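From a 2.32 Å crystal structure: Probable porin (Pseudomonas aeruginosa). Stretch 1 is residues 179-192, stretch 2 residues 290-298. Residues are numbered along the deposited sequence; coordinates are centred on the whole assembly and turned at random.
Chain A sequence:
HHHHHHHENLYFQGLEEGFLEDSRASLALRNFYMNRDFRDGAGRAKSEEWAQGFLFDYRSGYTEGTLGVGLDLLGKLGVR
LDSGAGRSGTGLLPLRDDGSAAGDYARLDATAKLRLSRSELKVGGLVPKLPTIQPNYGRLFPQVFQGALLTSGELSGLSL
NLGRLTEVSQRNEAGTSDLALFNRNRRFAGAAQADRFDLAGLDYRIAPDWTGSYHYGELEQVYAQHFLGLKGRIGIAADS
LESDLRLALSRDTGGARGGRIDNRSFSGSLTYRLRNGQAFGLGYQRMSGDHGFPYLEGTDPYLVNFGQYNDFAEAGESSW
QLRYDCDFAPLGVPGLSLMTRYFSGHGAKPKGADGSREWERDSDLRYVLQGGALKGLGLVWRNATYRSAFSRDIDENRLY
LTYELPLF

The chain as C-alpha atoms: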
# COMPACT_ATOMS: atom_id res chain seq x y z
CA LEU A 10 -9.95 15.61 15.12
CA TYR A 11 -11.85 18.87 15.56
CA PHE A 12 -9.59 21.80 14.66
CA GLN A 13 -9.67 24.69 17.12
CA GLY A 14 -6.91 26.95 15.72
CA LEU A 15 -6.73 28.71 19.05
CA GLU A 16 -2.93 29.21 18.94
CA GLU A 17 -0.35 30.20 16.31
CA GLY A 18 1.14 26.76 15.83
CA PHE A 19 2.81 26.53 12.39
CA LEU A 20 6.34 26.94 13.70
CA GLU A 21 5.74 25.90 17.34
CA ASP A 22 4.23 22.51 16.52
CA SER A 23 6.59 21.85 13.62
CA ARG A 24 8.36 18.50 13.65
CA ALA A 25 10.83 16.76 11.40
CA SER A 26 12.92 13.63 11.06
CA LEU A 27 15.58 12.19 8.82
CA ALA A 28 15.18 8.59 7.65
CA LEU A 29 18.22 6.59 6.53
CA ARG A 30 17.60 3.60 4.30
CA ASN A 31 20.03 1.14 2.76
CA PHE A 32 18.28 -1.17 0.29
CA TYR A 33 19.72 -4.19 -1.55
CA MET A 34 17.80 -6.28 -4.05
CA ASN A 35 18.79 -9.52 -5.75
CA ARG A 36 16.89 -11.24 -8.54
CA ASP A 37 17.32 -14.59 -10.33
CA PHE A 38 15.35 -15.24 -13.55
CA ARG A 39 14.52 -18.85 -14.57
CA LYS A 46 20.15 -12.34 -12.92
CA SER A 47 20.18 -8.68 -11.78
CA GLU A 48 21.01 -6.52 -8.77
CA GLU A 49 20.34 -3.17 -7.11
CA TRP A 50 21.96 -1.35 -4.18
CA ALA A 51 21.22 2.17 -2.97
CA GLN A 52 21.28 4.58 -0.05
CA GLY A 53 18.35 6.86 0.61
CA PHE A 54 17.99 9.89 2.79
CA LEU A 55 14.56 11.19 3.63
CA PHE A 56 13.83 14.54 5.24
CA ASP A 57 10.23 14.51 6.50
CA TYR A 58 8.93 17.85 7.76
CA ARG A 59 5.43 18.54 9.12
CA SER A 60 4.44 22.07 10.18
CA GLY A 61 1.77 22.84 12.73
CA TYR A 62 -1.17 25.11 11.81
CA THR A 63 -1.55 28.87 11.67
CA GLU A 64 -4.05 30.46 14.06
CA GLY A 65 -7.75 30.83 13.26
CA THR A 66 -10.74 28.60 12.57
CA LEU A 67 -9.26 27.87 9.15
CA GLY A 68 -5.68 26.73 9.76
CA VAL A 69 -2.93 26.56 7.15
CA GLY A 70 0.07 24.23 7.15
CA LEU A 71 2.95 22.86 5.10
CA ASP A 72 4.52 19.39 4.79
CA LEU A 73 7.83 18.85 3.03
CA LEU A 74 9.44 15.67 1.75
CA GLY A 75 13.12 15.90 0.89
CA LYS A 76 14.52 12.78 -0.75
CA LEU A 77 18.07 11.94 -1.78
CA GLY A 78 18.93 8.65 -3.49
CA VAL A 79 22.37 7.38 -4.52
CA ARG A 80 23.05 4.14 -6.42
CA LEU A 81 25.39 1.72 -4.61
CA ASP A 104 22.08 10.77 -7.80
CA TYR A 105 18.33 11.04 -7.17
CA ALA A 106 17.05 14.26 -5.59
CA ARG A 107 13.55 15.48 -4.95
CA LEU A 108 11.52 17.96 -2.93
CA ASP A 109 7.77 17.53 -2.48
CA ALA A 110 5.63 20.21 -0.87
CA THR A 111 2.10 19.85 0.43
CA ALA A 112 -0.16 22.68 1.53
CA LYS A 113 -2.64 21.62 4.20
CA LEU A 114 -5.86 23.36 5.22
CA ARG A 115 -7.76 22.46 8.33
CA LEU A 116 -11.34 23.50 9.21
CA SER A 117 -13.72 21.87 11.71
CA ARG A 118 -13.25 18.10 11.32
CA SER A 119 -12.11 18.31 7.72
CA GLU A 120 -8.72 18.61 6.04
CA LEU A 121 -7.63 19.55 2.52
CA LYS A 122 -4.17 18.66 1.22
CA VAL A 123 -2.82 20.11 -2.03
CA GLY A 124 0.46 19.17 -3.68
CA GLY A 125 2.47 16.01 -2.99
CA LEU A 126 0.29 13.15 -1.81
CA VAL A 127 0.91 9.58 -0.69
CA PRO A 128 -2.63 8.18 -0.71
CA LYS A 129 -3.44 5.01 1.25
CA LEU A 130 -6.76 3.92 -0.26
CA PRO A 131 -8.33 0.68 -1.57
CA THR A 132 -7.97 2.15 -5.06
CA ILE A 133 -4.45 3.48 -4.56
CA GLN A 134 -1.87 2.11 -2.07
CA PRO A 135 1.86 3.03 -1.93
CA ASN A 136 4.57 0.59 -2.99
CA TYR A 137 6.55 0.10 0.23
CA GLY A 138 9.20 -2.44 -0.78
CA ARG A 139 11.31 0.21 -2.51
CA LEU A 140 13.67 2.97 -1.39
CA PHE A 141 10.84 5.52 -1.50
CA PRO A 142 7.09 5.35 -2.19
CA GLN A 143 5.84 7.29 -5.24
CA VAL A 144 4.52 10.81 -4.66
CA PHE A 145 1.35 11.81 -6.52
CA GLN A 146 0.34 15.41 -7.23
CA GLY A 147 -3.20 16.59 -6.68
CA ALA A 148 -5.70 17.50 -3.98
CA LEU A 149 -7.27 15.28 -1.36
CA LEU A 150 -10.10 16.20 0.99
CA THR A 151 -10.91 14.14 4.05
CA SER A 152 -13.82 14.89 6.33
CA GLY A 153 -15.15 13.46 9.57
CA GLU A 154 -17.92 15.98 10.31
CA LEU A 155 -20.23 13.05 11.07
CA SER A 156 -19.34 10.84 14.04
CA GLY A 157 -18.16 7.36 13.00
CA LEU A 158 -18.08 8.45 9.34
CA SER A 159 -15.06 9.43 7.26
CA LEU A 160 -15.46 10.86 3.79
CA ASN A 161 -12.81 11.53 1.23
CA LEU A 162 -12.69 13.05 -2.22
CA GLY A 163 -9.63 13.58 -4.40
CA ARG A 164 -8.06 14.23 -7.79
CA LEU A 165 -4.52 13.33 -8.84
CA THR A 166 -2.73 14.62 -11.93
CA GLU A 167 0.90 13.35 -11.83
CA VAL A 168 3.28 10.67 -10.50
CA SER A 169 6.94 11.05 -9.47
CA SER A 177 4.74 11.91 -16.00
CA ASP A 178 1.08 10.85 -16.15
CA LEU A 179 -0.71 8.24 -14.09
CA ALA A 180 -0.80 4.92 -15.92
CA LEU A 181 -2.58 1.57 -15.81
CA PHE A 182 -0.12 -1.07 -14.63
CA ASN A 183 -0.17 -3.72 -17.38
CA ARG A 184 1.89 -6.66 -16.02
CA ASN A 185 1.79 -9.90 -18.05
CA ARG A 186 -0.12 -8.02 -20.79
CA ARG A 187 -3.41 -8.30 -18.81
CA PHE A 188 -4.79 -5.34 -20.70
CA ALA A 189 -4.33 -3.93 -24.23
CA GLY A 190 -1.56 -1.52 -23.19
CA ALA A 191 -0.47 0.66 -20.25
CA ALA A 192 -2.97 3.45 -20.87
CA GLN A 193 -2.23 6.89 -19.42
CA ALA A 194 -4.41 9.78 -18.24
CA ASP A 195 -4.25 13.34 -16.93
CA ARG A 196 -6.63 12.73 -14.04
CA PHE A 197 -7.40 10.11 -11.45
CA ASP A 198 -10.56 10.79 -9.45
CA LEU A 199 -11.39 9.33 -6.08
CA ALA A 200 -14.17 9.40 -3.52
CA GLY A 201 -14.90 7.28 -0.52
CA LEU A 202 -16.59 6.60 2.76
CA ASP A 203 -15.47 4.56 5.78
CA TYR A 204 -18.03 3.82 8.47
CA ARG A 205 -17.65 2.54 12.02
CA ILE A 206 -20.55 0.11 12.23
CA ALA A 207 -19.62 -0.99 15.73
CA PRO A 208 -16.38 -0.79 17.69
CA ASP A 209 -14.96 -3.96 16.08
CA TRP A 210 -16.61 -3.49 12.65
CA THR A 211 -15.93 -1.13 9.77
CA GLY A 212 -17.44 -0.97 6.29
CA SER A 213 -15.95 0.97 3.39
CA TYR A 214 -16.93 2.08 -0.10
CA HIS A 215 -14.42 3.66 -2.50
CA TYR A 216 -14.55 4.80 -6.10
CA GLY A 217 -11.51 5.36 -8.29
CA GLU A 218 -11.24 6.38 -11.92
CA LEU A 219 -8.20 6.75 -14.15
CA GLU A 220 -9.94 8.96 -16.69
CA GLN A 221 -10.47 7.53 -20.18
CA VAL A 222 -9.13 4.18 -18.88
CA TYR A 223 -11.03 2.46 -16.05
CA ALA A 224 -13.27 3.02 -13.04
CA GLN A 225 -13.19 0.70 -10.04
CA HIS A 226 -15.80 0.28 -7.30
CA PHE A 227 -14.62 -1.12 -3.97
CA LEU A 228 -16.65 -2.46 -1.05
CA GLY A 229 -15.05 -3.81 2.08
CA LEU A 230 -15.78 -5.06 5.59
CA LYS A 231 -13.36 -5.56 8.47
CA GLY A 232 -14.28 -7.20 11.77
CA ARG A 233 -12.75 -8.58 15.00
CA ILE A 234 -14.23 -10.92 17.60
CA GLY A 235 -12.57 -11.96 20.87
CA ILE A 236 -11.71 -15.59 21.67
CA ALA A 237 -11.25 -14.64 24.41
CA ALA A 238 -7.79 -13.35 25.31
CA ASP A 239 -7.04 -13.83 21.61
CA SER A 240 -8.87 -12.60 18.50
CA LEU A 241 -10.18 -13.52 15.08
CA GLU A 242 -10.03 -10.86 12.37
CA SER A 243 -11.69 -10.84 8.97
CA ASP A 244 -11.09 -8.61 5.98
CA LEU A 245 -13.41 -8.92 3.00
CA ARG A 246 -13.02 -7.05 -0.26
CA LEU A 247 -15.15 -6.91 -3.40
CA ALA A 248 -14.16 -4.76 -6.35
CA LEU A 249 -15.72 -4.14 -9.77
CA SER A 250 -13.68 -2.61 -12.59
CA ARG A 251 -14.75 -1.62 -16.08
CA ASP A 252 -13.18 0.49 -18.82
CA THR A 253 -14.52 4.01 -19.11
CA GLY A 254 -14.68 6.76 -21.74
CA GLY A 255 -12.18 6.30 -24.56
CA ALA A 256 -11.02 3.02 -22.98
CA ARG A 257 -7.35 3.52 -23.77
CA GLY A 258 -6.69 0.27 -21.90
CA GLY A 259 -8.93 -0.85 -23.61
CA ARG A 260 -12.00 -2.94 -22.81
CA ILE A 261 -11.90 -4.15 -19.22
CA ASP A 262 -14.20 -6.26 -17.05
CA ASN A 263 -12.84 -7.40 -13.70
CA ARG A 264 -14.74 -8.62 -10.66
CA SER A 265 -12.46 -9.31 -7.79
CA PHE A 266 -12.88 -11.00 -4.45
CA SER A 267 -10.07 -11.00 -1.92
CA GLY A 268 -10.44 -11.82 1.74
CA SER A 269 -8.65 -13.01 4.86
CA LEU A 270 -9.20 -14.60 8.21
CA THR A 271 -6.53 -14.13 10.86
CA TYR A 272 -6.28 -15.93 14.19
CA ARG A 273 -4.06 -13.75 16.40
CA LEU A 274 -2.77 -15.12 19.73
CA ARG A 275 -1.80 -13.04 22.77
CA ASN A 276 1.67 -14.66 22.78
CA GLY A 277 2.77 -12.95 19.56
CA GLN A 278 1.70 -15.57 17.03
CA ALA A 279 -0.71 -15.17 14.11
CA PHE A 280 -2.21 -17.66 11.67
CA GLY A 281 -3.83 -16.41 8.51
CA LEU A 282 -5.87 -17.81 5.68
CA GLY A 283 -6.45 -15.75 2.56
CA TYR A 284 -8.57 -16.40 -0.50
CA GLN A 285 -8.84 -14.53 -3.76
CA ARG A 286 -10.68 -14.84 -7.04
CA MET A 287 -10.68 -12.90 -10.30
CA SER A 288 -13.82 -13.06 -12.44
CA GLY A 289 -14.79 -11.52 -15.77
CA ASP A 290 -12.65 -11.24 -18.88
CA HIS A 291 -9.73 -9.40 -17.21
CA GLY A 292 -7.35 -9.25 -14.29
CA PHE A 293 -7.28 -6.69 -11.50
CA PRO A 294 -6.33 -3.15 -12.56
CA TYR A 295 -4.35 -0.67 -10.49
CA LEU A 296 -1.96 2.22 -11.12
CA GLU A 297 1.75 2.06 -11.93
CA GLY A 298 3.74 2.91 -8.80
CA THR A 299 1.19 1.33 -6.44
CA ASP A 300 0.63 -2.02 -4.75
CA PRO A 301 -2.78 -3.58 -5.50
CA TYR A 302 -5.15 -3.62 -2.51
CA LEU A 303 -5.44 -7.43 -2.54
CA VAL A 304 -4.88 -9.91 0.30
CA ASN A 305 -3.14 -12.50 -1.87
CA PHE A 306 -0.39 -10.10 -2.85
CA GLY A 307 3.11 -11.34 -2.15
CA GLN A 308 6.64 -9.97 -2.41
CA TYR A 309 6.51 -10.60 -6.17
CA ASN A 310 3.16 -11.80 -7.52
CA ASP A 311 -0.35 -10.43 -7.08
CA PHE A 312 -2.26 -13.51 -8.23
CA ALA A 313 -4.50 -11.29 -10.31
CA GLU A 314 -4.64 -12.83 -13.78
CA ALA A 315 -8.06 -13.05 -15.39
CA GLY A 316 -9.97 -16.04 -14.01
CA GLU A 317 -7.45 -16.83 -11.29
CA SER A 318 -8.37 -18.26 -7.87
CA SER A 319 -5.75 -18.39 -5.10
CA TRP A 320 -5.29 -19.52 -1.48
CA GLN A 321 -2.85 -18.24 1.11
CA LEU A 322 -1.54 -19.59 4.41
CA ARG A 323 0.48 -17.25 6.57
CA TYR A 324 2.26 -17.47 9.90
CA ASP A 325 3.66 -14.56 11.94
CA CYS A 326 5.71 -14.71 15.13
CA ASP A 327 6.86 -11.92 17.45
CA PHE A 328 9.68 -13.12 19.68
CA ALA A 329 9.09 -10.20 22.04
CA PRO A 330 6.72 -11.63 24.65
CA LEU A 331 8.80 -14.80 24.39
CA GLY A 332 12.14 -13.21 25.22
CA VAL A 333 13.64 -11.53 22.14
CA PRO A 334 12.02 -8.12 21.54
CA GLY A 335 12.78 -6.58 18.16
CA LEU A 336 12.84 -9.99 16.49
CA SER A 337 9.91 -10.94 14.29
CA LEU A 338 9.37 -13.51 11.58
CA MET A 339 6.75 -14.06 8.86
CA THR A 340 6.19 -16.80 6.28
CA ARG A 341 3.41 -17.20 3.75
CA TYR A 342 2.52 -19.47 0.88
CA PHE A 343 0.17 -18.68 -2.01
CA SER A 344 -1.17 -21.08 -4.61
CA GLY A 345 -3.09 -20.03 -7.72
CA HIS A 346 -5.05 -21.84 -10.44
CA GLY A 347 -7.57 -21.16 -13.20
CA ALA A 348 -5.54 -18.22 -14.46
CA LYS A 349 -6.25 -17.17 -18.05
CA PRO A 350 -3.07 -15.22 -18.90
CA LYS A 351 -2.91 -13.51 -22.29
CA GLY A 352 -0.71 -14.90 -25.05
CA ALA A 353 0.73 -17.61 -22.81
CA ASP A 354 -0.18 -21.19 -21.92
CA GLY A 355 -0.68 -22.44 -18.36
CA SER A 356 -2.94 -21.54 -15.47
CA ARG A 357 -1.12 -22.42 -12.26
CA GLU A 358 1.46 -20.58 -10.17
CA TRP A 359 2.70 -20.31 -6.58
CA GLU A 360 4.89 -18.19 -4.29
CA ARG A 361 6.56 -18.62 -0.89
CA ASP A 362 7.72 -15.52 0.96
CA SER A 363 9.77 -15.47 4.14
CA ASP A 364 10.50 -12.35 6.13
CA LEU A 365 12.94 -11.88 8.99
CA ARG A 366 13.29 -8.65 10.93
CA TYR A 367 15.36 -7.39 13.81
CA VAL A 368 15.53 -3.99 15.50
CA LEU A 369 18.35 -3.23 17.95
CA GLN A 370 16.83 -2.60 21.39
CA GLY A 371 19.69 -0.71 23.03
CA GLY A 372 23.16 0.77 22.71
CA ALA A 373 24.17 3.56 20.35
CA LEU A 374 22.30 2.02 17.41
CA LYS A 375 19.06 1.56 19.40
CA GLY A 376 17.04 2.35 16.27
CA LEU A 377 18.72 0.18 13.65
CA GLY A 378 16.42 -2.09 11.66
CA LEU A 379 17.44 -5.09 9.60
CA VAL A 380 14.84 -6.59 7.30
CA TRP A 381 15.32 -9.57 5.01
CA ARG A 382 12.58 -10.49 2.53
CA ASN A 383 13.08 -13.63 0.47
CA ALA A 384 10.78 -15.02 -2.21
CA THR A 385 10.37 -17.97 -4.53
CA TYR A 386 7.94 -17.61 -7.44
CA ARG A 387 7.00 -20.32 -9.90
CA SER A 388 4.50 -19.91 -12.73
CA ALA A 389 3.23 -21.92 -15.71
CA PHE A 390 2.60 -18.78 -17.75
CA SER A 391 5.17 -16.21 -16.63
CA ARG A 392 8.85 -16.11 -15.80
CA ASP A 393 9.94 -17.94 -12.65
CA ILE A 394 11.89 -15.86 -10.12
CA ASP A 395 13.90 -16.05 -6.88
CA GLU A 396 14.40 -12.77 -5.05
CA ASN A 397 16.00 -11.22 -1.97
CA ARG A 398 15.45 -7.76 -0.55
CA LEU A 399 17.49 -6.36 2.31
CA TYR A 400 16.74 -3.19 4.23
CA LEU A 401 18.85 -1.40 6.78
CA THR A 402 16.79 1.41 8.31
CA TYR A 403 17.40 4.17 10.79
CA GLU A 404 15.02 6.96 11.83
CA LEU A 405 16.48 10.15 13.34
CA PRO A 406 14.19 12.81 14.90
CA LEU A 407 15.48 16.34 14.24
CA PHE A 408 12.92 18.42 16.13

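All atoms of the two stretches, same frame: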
# COMPACT_ATOMS: atom_id res chain seq x y z
N LEU A 179 -0.27 9.46 -14.76
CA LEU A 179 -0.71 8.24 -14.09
C LEU A 179 -1.02 7.20 -15.16
O LEU A 179 -1.55 7.54 -16.23
CB LEU A 179 -1.95 8.56 -13.26
CG LEU A 179 -1.78 9.92 -12.58
CD1 LEU A 179 -3.09 10.70 -12.53
CD2 LEU A 179 -1.23 9.73 -11.18
N ALA A 180 -0.68 5.95 -14.90
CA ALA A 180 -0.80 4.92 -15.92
C ALA A 180 -1.32 3.60 -15.36
O ALA A 180 -1.02 3.23 -14.21
CB ALA A 180 0.55 4.70 -16.62
N LEU A 181 -2.10 2.89 -16.17
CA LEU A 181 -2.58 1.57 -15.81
C LEU A 181 -1.41 0.60 -15.80
O LEU A 181 -0.68 0.49 -16.78
CB LEU A 181 -3.62 1.11 -16.83
CG LEU A 181 -4.02 -0.35 -16.71
CD1 LEU A 181 -4.76 -0.57 -15.39
CD2 LEU A 181 -4.88 -0.75 -17.90
N PHE A 182 -1.20 -0.09 -14.69
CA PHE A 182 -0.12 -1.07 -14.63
C PHE A 182 -0.47 -2.34 -15.41
O PHE A 182 -1.28 -3.14 -14.95
CB PHE A 182 0.19 -1.42 -13.18
CG PHE A 182 1.32 -2.40 -13.03
CD1 PHE A 182 2.43 -2.32 -13.85
CD2 PHE A 182 1.27 -3.38 -12.06
CE1 PHE A 182 3.48 -3.22 -13.71
CE2 PHE A 182 2.31 -4.28 -11.91
CZ PHE A 182 3.42 -4.19 -12.74
N ASN A 183 0.14 -2.54 -16.58
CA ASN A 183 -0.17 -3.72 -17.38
C ASN A 183 0.17 -5.02 -16.66
O ASN A 183 -0.73 -5.66 -16.10
CB ASN A 183 0.48 -3.67 -18.77
CG ASN A 183 -0.46 -4.18 -19.87
OD1 ASN A 183 -1.45 -4.85 -19.59
ND2 ASN A 183 -0.13 -3.86 -21.12
N ARG A 184 1.44 -5.40 -16.64
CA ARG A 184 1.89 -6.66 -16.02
C ARG A 184 1.32 -7.88 -16.74
O ARG A 184 0.10 -8.06 -16.78
CB ARG A 184 1.55 -6.74 -14.52
CG ARG A 184 1.76 -8.14 -13.93
CD ARG A 184 1.84 -8.13 -12.41
NE ARG A 184 2.92 -9.01 -11.95
CZ ARG A 184 3.31 -9.12 -10.68
NH1 ARG A 184 2.71 -8.41 -9.73
NH2 ARG A 184 4.31 -9.94 -10.37
N ASN A 185 2.20 -8.70 -17.31
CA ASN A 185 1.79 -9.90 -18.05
C ASN A 185 0.76 -9.62 -19.15
O ASN A 185 -0.06 -10.48 -19.47
CB ASN A 185 1.27 -10.99 -17.10
CG ASN A 185 2.25 -11.31 -15.97
OD1 ASN A 185 3.42 -10.94 -16.02
ND2 ASN A 185 1.76 -12.02 -14.95
N ARG A 186 0.79 -8.41 -19.71
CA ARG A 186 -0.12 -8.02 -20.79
C ARG A 186 -1.62 -8.22 -20.48
O ARG A 186 -2.40 -8.50 -21.39
CB ARG A 186 0.24 -8.76 -22.09
CG ARG A 186 1.73 -8.95 -22.32
CD ARG A 186 2.01 -9.91 -23.46
NE ARG A 186 2.00 -9.24 -24.76
CZ ARG A 186 1.12 -9.49 -25.73
NH1 ARG A 186 0.19 -10.41 -25.54
NH2 ARG A 186 1.19 -8.83 -26.88
N ARG A 187 -2.01 -8.08 -19.22
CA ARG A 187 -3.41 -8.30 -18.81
C ARG A 187 -4.41 -7.45 -19.57
O ARG A 187 -5.56 -7.84 -19.78
CB ARG A 187 -3.57 -8.03 -17.32
CG ARG A 187 -3.02 -9.13 -16.43
CD ARG A 187 -2.81 -8.62 -15.02
NE ARG A 187 -2.23 -9.67 -14.19
CZ ARG A 187 -1.85 -9.50 -12.93
NH1 ARG A 187 -1.99 -8.31 -12.36
NH2 ARG A 187 -1.34 -10.52 -12.26
N PHE A 188 -3.96 -6.27 -19.99
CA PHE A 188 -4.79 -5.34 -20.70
C PHE A 188 -4.18 -5.06 -22.08
O PHE A 188 -3.14 -5.63 -22.40
CB PHE A 188 -4.91 -4.08 -19.86
CG PHE A 188 -5.27 -4.37 -18.43
CD1 PHE A 188 -6.50 -4.96 -18.12
CD2 PHE A 188 -4.37 -4.11 -17.40
CE1 PHE A 188 -6.83 -5.25 -16.81
CE2 PHE A 188 -4.70 -4.40 -16.08
CZ PHE A 188 -5.93 -4.98 -15.78
N ALA A 189 -4.82 -4.21 -22.87
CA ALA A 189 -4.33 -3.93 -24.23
C ALA A 189 -2.98 -3.20 -24.24
O ALA A 189 -2.11 -3.51 -25.06
CB ALA A 189 -5.36 -3.15 -25.02
N GLY A 190 -2.81 -2.24 -23.34
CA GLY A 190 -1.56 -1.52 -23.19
C GLY A 190 -1.57 -0.79 -21.86
O GLY A 190 -2.56 -0.87 -21.14
N ALA A 191 -0.49 -0.09 -21.52
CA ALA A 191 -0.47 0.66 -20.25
C ALA A 191 -0.99 2.07 -20.44
O ALA A 191 -0.23 3.03 -20.39
CB ALA A 191 0.92 0.67 -19.60
N ALA A 192 -2.30 2.17 -20.64
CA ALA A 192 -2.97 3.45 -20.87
C ALA A 192 -2.61 4.52 -19.84
O ALA A 192 -2.39 4.22 -18.66
CB ALA A 192 -4.46 3.23 -20.88
N ASP A 290 -13.64 -10.99 -17.84
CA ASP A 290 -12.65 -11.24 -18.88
C ASP A 290 -11.23 -10.76 -18.56
O ASP A 290 -10.30 -11.11 -19.28
CB ASP A 290 -13.10 -10.60 -20.20
CG ASP A 290 -14.35 -11.25 -20.75
OD1 ASP A 290 -14.78 -12.27 -20.17
OD2 ASP A 290 -14.89 -10.75 -21.76
N HIS A 291 -11.06 -9.96 -17.51
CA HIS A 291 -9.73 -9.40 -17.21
C HIS A 291 -9.24 -9.54 -15.78
O HIS A 291 -10.00 -9.87 -14.87
CB HIS A 291 -9.66 -7.93 -17.60
CG HIS A 291 -9.87 -7.72 -19.06
ND1 HIS A 291 -11.13 -7.55 -19.62
CD2 HIS A 291 -9.00 -7.71 -20.09
CE1 HIS A 291 -11.01 -7.42 -20.93
NE2 HIS A 291 -9.72 -7.50 -21.24
N GLY A 292 -7.95 -9.27 -15.60
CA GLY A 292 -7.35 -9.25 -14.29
C GLY A 292 -7.62 -7.95 -13.56
O GLY A 292 -8.36 -7.09 -14.06
N PHE A 293 -7.01 -7.79 -12.40
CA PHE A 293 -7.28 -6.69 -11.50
C PHE A 293 -6.44 -5.46 -11.84
O PHE A 293 -5.22 -5.50 -11.77
CB PHE A 293 -6.98 -7.14 -10.07
CG PHE A 293 -7.28 -6.09 -9.03
CD1 PHE A 293 -8.58 -5.89 -8.56
CD2 PHE A 293 -6.27 -5.31 -8.51
CE1 PHE A 293 -8.86 -4.91 -7.60
CE2 PHE A 293 -6.53 -4.33 -7.54
CZ PHE A 293 -7.83 -4.13 -7.09
N PRO A 294 -7.10 -4.35 -12.19
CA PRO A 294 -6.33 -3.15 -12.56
C PRO A 294 -5.99 -2.30 -11.36
O PRO A 294 -6.74 -2.24 -10.36
CB PRO A 294 -7.31 -2.38 -13.45
CG PRO A 294 -8.65 -2.70 -12.86
CD PRO A 294 -8.55 -4.12 -12.29
N TYR A 295 -4.84 -1.64 -11.47
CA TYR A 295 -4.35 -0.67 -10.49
C TYR A 295 -3.25 0.17 -11.12
O TYR A 295 -2.76 -0.16 -12.20
CB TYR A 295 -3.89 -1.36 -9.20
CG TYR A 295 -2.84 -2.48 -9.33
CD1 TYR A 295 -3.17 -3.73 -9.85
CD2 TYR A 295 -1.55 -2.30 -8.85
CE1 TYR A 295 -2.23 -4.75 -9.92
CE2 TYR A 295 -0.61 -3.31 -8.91
CZ TYR A 295 -0.96 -4.53 -9.44
OH TYR A 295 -0.01 -5.53 -9.49
N LEU A 296 -2.87 1.27 -10.48
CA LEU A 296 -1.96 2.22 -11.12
C LEU A 296 -0.49 1.79 -11.02
O LEU A 296 -0.09 1.17 -10.02
CB LEU A 296 -2.11 3.62 -10.52
CG LEU A 296 -3.52 4.21 -10.54
CD1 LEU A 296 -3.60 5.49 -9.71
CD2 LEU A 296 -3.96 4.45 -11.97
N GLU A 297 0.29 2.12 -12.04
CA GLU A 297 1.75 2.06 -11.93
C GLU A 297 2.21 2.82 -10.69
O GLU A 297 1.68 3.90 -10.37
CB GLU A 297 2.40 2.70 -13.16
CG GLU A 297 2.17 1.96 -14.46
CD GLU A 297 3.05 2.49 -15.58
OE1 GLU A 297 3.81 3.45 -15.34
OE2 GLU A 297 2.98 1.95 -16.71
N GLY A 298 3.20 2.27 -10.00
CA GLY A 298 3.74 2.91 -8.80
C GLY A 298 3.04 2.52 -7.51
O GLY A 298 3.45 2.96 -6.43
O HOH W 1 0.65 5.72 -12.33
O HOH W 2 -2.85 -5.68 -13.30
O HOH W 3 2.39 -0.80 -16.90
O HOH W 4 -6.47 -9.78 -17.98

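The two stretches meet through a short backbone pairing centred on a single beta bridge, extended by aromatic and apolar packing and by four waters that link main-chain and side-chain groups across the seam. At the bridge Leu181 lies against Leu296, their CA atoms 4.8 Å apart, and the hydrogen bonds come from the residues flanking them: Glu297 N donates to Ala180 O (2.8 Å), and Phe182 N donates to Tyr295 O (2.9 Å). Both are nearly straight, with angles at hydrogen of 167° and 164°. Ala180 O also receives a CA-H...O contact from Leu296 CA at 3.4 Å.

Water 1 continues this pairing, donating to Glu297 O and accepting from Ala180 N, each at 2.9 Å. The Glu297 side chain lies along the same seam, its CD 3.5 Å from Ala180 CB; its OE2 accepts from water 3 (2.8 Å), which in turn accepts from Asn183 N (2.9 Å).

Side chains fill the space beyond the bridge. Phe182 directs its ring edge toward the face of Tyr295 in an offset arrangement, with planes at 74° and Phe182 CD2 3.6 Å from Tyr295 CZ. Although the CA-to-CB bond of Leu181 points away from the other stretch, the t rotamer of its chi1 accompanies a return of the side-chain end, placing CD1 3.7 Å from Pro294 CB. Phe188 reaches the same proline, CZ to CB 3.8 Å, while its ring edge meets Gly292 O at 3.6 Å from CE1.

Farther along, where the backbones diverge, water takes over. Water 4 joins Arg187 O to Gly292 N, 2.8 Å from each, and water 2 accepts from Arg187 NH1 (2.9 Å) while donating to Phe293 O (2.8 Å). Gly292 leaves space for Arg187: an ideal CB there would lie 3.2 Å from Arg187 CD, a tight approach.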